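Local structure of putative Oleoyl-[acyl-carrier protein] thioesterase (Lactobacillus plantarum, 2OWN) at residues Arg74-Asp79 / Gln108-Ile113; Ile35-Leu40 / Phe100-Ala105. The protein probably hydrolyses the thioester of oleoyl-[acyl-carrier protein], and perhaps of related acyl-[acyl-carrier protein]s, releasing free fatty acid, as a dimeric thioesterase with hotdog-family domains. All coordinates share one frame; numbering follows the deposited sequence. Where two conformers were deposited one is given.

Contact 1: Arg74-Asp79 / Gln108-Ile113; sequences RMPRQD and QQLAYI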
loop_
_atom_site.group_PDB
_atom_site.type_symbol
_atom_site.label_atom_id
_atom_site.label_comp_id
_atom_site.label_asym_id
_atom_site.label_seq_id
_atom_site.Cartn_x
_atom_site.Cartn_y
_atom_site.Cartn_z
ATOM N N ARG B 74 -19.414 -2.163 -7.603
ATOM C CA ARG B 74 -18.299 -1.441 -8.258
ATOM C C ARG B 74 -17.243 -1.099 -7.209
ATOM O O ARG B 74 -17.604 -0.834 -6.058
ATOM C CB ARG B 74 -18.707 -0.187 -9.044
ATOM C CG ARG B 74 -19.119 1.058 -8.260
ATOM C CD ARG B 74 -19.269 2.212 -9.198
ATOM N NE ARG B 74 -19.580 3.434 -8.468
ATOM C CZ ARG B 74 -18.705 4.261 -7.880
ATOM N NH1 ARG B 74 -17.383 4.019 -7.858
ATOM N NH2 ARG B 74 -19.180 5.351 -7.262
HETATM N N MSE B 75 -15.972 -1.089 -7.611
HETATM C CA MSE B 75 -14.875 -0.754 -6.701
HETATM C C MSE B 75 -14.826 0.757 -6.496
HETATM O O MSE B 75 -15.203 1.501 -7.422
HETATM C CB MSE B 75 -13.514 -1.252 -7.212
HETATM C CG MSE B 75 -13.434 -2.767 -7.298
HETATM SE SE MSE B 75 -13.541 -3.598 -5.534
HETATM C CE MSE B 75 -11.716 -3.369 -4.937
ATOM N N PRO B 76 -14.451 1.217 -5.271
ATOM C CA PRO B 76 -14.296 2.654 -5.057
ATOM C C PRO B 76 -13.249 3.285 -6.018
ATOM O O PRO B 76 -12.250 2.634 -6.350
ATOM C CB PRO B 76 -13.823 2.730 -3.605
ATOM C CG PRO B 76 -14.382 1.554 -2.977
ATOM C CD PRO B 76 -14.236 0.493 -3.997
ATOM N N ARG B 77 -13.540 4.491 -6.492
ATOM C CA ARG B 77 -12.685 5.246 -7.421
ATOM C C ARG B 77 -11.712 6.130 -6.646
ATOM O O ARG B 77 -11.972 6.456 -5.476
ATOM C CB ARG B 77 -13.559 6.147 -8.307
ATOM C CG ARG B 77 -14.518 5.404 -9.249
ATOM C CD ARG B 77 -15.738 6.263 -9.631
ATOM N NE ARG B 77 -15.413 7.603 -10.133
ATOM C CZ ARG B 77 -16.301 8.581 -10.395
ATOM N NH1 ARG B 77 -17.631 8.422 -10.211
ATOM N NH2 ARG B 77 -15.847 9.764 -10.844
ATOM N N GLN B 78 -10.613 6.528 -7.308
ATOM C CA GLN B 78 -9.606 7.455 -6.736
ATOM C C GLN B 78 -10.311 8.774 -6.371
ATOM O O GLN B 78 -11.133 9.270 -7.149
ATOM C CB GLN B 78 -8.472 7.755 -7.722
ATOM C CG GLN B 78 -7.371 8.701 -7.221
ATOM C CD GLN B 78 -6.392 9.110 -8.310
ATOM O OE1 GLN B 78 -6.133 8.361 -9.235
ATOM N NE2 GLN B 78 -5.849 10.308 -8.195
ATOM N N ASP B 79 -9.993 9.287 -5.180
ATOM C CA ASP B 79 -10.554 10.529 -4.589
ATOM C C ASP B 79 -12.042 10.484 -4.183
ATOM O O ASP B 79 -12.604 11.523 -3.805
ATOM C CB ASP B 79 -10.228 11.766 -5.473
ATOM C CG ASP B 79 -8.736 11.926 -5.735
ATOM O OD1 ASP B 79 -7.926 11.405 -4.952
ATOM O OD2 ASP B 79 -8.366 12.550 -6.744
ATOM N N GLN B 108 -25.418 4.631 -1.982
ATOM C CA GLN B 108 -25.538 3.416 -2.819
ATOM C C GLN B 108 -24.410 2.430 -2.504
ATOM O O GLN B 108 -23.256 2.850 -2.348
ATOM C CB GLN B 108 -25.565 3.752 -4.318
ATOM C CG GLN B 108 -26.784 4.590 -4.739
ATOM N N GLN B 109 -24.747 1.135 -2.434
ATOM C CA GLN B 109 -23.775 0.070 -2.109
ATOM C C GLN B 109 -22.761 -0.195 -3.236
ATOM O O GLN B 109 -23.151 -0.505 -4.373
ATOM C CB GLN B 109 -24.484 -1.239 -1.708
ATOM C CG GLN B 109 -23.582 -2.447 -1.382
ATOM C CD GLN B 109 -24.380 -3.648 -0.911
ATOM O OE1 GLN B 109 -25.059 -3.580 0.099
ATOM N NE2 GLN B 109 -24.239 -4.776 -1.605
ATOM N N LEU B 110 -21.478 -0.122 -2.868
ATOM C CA LEU B 110 -20.330 -0.380 -3.742
ATOM C C LEU B 110 -19.865 -1.829 -3.548
ATOM O O LEU B 110 -19.603 -2.535 -4.536
ATOM C CB LEU B 110 -19.190 0.611 -3.452
ATOM C CG LEU B 110 -19.478 2.097 -3.672
ATOM C CD1 LEU B 110 -18.218 2.900 -3.391
ATOM C CD2 LEU B 110 -19.970 2.399 -5.082
ATOM N N ALA B 111 -19.713 -2.242 -2.279
ATOM C CA ALA B 111 -19.319 -3.613 -1.912
ATOM C C ALA B 111 -19.962 -4.082 -0.596
ATOM O O ALA B 111 -20.289 -3.260 0.266
ATOM C CB ALA B 111 -17.801 -3.754 -1.853
ATOM N N TYR B 112 -20.173 -5.399 -0.501
ATOM C CA TYR B 112 -20.756 -6.090 0.670
ATOM C C TYR B 112 -19.866 -7.298 0.969
ATOM O O TYR B 112 -19.706 -8.167 0.097
ATOM C CB TYR B 112 -22.209 -6.478 0.400
ATOM C CG TYR B 112 -22.832 -7.409 1.422
ATOM C CD1 TYR B 112 -23.012 -6.996 2.761
ATOM C CD2 TYR B 112 -23.287 -8.702 1.052
ATOM C CE1 TYR B 112 -23.610 -7.864 3.726
ATOM C CE2 TYR B 112 -23.895 -9.579 2.011
ATOM C CZ TYR B 112 -24.049 -9.145 3.337
ATOM O OH TYR B 112 -24.621 -9.973 4.262
ATOM N N ILE B 113 -19.297 -7.322 2.181
ATOM C CA ILE B 113 -18.392 -8.365 2.645
ATOM C C ILE B 113 -18.980 -9.106 3.842
ATOM O O ILE B 113 -19.499 -8.465 4.764
ATOM C CB ILE B 113 -17.002 -7.793 3.058
ATOM C CG1 ILE B 113 -16.373 -6.956 1.923
ATOM C CG2 ILE B 113 -16.044 -8.917 3.504
ATOM C CD1 ILE B 113 -15.012 -6.340 2.268
#
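Two carbonyl oxygens come close where Arg74 meets Leu110: Arg74 O and Leu110 O lie 3.0 Å apart, both acceptors and so not hydrogen-bonded to each other. The same Leu110 O accepts a bond from Arg74 N, 3.1 Å, and the N-H points at the acceptor with an angle of 159°, meeting a lone pair in the carbonyl plane. Leu110 is the first of two residues, with Ala111, that face Ile102 across the sheet; this is a classic beta bulge, and the nearly helical psi of -48° at Leu110 fits it. The bulge turns the strand at Leu110, and the loop 74-79 meets the chain at that corner.

The two side chains run side by side in the same direction. Arg74 CG sits between its own N and carbonyl carbon (chi1 73°), and the extended chain from there to NE lies along the leucine. Leu110 CD2 touches Arg74 CG at 3.6 Å, and the same methyl sits 3.5 Å above the guanidinium plane, offset toward its rim. With Leu110 CD2 against one face, the guanidinium keeps its N-H groups for polar partners: NH2 forms a salt bridge with Glu80, and NH1 adds a weak bond to Met75 O at 3.4 Å. With an alanine in place of Arg74, Glu80 would probably lose this charged mate and Leu110 CD2 its flat cover. The other methyl, Leu110 CD1, meets Pro76 CG obliquely at 4.1 Å.

The loop joins strands 61-72 and 81-91, and strand 109-121 pairs antiparallel with both 61-72 and 95-103. Pro76 also touches Ile102 of strand 95-103, while Met75 and Ala111 both reach Leu34 of helix 31-48.

Contact 2: Ile35-Leu40 / Phe100-Ala105; sequences IDIAVL and FWIRDA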
loop_
_atom_site.group_PDB
_atom_site.type_symbol
_atom_site.label_atom_id
_atom_site.label_comp_id
_atom_site.label_asym_id
_atom_site.label_seq_id
_atom_site.Cartn_x
_atom_site.Cartn_y
_atom_site.Cartn_z
ATOM N N ILE B 35 -10.164 -4.734 1.504
ATOM C CA ILE B 35 -10.016 -5.466 2.795
ATOM C C ILE B 35 -9.359 -4.560 3.850
ATOM O O ILE B 35 -9.787 -4.586 5.014
ATOM C CB ILE B 35 -9.249 -6.817 2.636
ATOM C CG1 ILE B 35 -10.030 -7.774 1.729
ATOM C CG2 ILE B 35 -8.984 -7.497 3.979
ATOM C CD1 ILE B 35 -11.428 -8.166 2.205
ATOM N N ASP B 36 -8.335 -3.787 3.448
ATOM C CA ASP B 36 -7.646 -2.818 4.350
ATOM C C ASP B 36 -8.613 -1.851 5.072
ATOM O O ASP B 36 -8.560 -1.729 6.307
ATOM C CB ASP B 36 -6.564 -1.981 3.617
ATOM C CG ASP B 36 -5.230 -2.698 3.398
ATOM O OD1 ASP B 36 -4.876 -3.680 4.086
ATOM O OD2 ASP B 36 -4.479 -2.186 2.529
ATOM N N ILE B 37 -9.498 -1.220 4.293
ATOM C CA ILE B 37 -10.496 -0.253 4.831
ATOM C C ILE B 37 -11.637 -0.937 5.609
ATOM O O ILE B 37 -12.171 -0.327 6.529
ATOM C CB ILE B 37 -11.011 0.774 3.754
ATOM C CG1 ILE B 37 -11.912 0.132 2.681
ATOM C CG2 ILE B 37 -9.798 1.530 3.147
ATOM C CD1 ILE B 37 -12.321 1.093 1.556
ATOM N N ALA B 38 -12.024 -2.165 5.216
ATOM C CA ALA B 38 -13.054 -2.960 5.941
ATOM C C ALA B 38 -12.536 -3.290 7.353
ATOM O O ALA B 38 -13.228 -3.029 8.340
ATOM C CB ALA B 38 -13.414 -4.238 5.195
ATOM N N VAL B 39 -11.303 -3.812 7.413
ATOM C CA VAL B 39 -10.596 -4.150 8.677
ATOM C C VAL B 39 -10.297 -2.885 9.528
ATOM O O VAL B 39 -10.331 -2.974 10.760
ATOM C CB VAL B 39 -9.336 -5.055 8.406
ATOM C CG1 VAL B 39 -8.398 -5.189 9.631
ATOM C CG2 VAL B 39 -9.787 -6.423 7.900
ATOM N N LEU B 40 -10.002 -1.743 8.870
ATOM C CA LEU B 40 -9.784 -0.429 9.533
ATOM C C LEU B 40 -11.049 -0.035 10.306
ATOM O O LEU B 40 -10.943 0.398 11.445
ATOM C CB LEU B 40 -9.429 0.690 8.535
ATOM C CG LEU B 40 -9.107 2.092 9.084
ATOM C CD1 LEU B 40 -7.851 2.065 9.958
ATOM C CD2 LEU B 40 -8.942 3.083 7.955
ATOM N N PHE B 100 -19.640 -6.329 6.580
ATOM C CA PHE B 100 -19.108 -4.995 6.205
ATOM C C PHE B 100 -19.845 -4.475 4.962
ATOM O O PHE B 100 -20.140 -5.273 4.063
ATOM C CB PHE B 100 -17.617 -4.992 5.825
ATOM C CG PHE B 100 -16.702 -5.742 6.757
ATOM C CD1 PHE B 100 -16.651 -7.153 6.714
ATOM C CD2 PHE B 100 -15.779 -5.061 7.580
ATOM C CE1 PHE B 100 -15.771 -7.884 7.548
ATOM C CE2 PHE B 100 -14.877 -5.793 8.421
ATOM C CZ PHE B 100 -14.877 -7.207 8.400
ATOM N N TRP B 101 -20.094 -3.163 4.902
ATOM C CA TRP B 101 -20.737 -2.492 3.755
ATOM C C TRP B 101 -19.910 -1.277 3.361
ATOM O O TRP B 101 -19.665 -0.423 4.216
ATOM C CB TRP B 101 -22.141 -2.007 4.081
ATOM C CG TRP B 101 -23.088 -3.059 4.423
ATOM C CD1 TRP B 101 -24.006 -3.634 3.598
ATOM C CD2 TRP B 101 -23.239 -3.677 5.698
ATOM N NE1 TRP B 101 -24.724 -4.584 4.278
ATOM C CE2 TRP B 101 -24.278 -4.640 5.571
ATOM C CE3 TRP B 101 -22.591 -3.524 6.946
ATOM C CZ2 TRP B 101 -24.694 -5.459 6.653
ATOM C CZ3 TRP B 101 -23.008 -4.338 8.044
ATOM C CH2 TRP B 101 -24.051 -5.296 7.877
ATOM N N ILE B 102 -19.451 -1.233 2.109
ATOM C CA ILE B 102 -18.697 -0.098 1.551
ATOM C C ILE B 102 -19.754 0.583 0.671
ATOM O O ILE B 102 -20.272 -0.071 -0.259
ATOM C CB ILE B 102 -17.463 -0.520 0.730
ATOM C CG1 ILE B 102 -16.542 -1.480 1.508
ATOM C CG2 ILE B 102 -16.684 0.701 0.277
ATOM C CD1 ILE B 102 -15.992 -0.956 2.779
ATOM N N ARG B 103 -20.073 1.852 0.991
ATOM C CA ARG B 103 -21.078 2.666 0.284
ATOM C C ARG B 103 -20.488 3.977 -0.231
ATOM O O ARG B 103 -19.493 4.473 0.324
ATOM C CB ARG B 103 -22.252 2.986 1.220
ATOM C CG ARG B 103 -23.004 1.772 1.774
ATOM C CD ARG B 103 -24.203 2.220 2.611
ATOM N NE ARG B 103 -25.044 1.106 3.082
ATOM C CZ ARG B 103 -24.998 0.476 4.274
ATOM N NH1 ARG B 103 -24.138 0.815 5.255
ATOM N NH2 ARG B 103 -25.864 -0.526 4.502
ATOM N N ASP B 104 -21.115 4.542 -1.280
ATOM C CA ASP B 104 -20.668 5.833 -1.882
ATOM C C ASP B 104 -21.228 7.030 -1.086
ATOM O O ASP B 104 -21.993 6.830 -0.129
ATOM C CB ASP B 104 -20.961 5.920 -3.416
ATOM C CG ASP B 104 -22.458 6.015 -3.801
ATOM O OD1 ASP B 104 -23.378 6.202 -2.967
ATOM O OD2 ASP B 104 -22.701 5.908 -5.023
ATOM N N ALA B 105 -20.849 8.249 -1.501
ATOM C CA ALA B 105 -21.316 9.524 -0.885
ATOM C C ALA B 105 -22.853 9.707 -0.858
ATOM O O ALA B 105 -23.385 10.297 0.094
ATOM C CB ALA B 105 -20.639 10.740 -1.560
#
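Ala38 and Phe100 make the tightest approach, the alanine's carbonyl oxygen coming to the edge of the aromatic ring. Ala38 O sits near the ring plane between Phe100 CE2, at 3.2 Å, and Phe100 CD2, at most a weak, shared C-H to oxygen contact. The methyl comes differently, over the rim of one ring face, with Ala38 CB 3.5 Å from Phe100 CD2. Phe100 CG stands anti to its carbonyl carbon (chi1 -46°), which carries the ring out from the strand to the helix backbone. Two residues farther along the strand, on the same face, Ile102 CD1 meets Ile37 CG1 at 4.2 Å, an apolar contact of methyl with methylene.

Within these segments the helix axis passes 9.2 Å from the strand axis, their directions 117° apart. The helix lies across the strand, consistent with a hotdog fold, in which an antiparallel sheet wraps round a long helix, here 31-48; the small side chain of Ala38 lets the ring come right up to the helix backbone. Regular helix bonds such as Val39 N to Ile35 O, 2.9 Å, fix the turn that presents Ala38.

A second shell holds the aromatic and aliphatic groups in place. Ile113 of strand 109-121 packs against both Ala38 and Phe100, while Val86 and Ile84 of strand 81-91 touch Phe100 and Ile102 respectively. Beyond the helix lies the second subunit: its Tyr20 hydroxyl is hydrogen-bonded to Asp36 O, and its Tyr21 packs against Ile37.

How the contacts relate
Contacts 1 and 2 have centres about 8 Å apart and share the pairing of strands 95-103 and 109-121. Segments 108-113 and 100-105 are joined by probable hydrogen bonds from Phe100 N to Ile113 O (2.8 Å) and from Ile102 N to Ala111 O (2.9 Å), the latter at the bulge of contact 1. Tyr112 and Trp101 meet beside these bonds, with Tyr112 CD1 3.3 Å from Trp101 NE1. Contact 1 thus ties a loop to the corner at Leu110, and contact 2 sets the neighbouring strand against the helix. Glycerol, probably from the crystallisation liquor, is hydrogen-bonded to Gln109 and weakly to Trp101; it is no evidence for a substrate site.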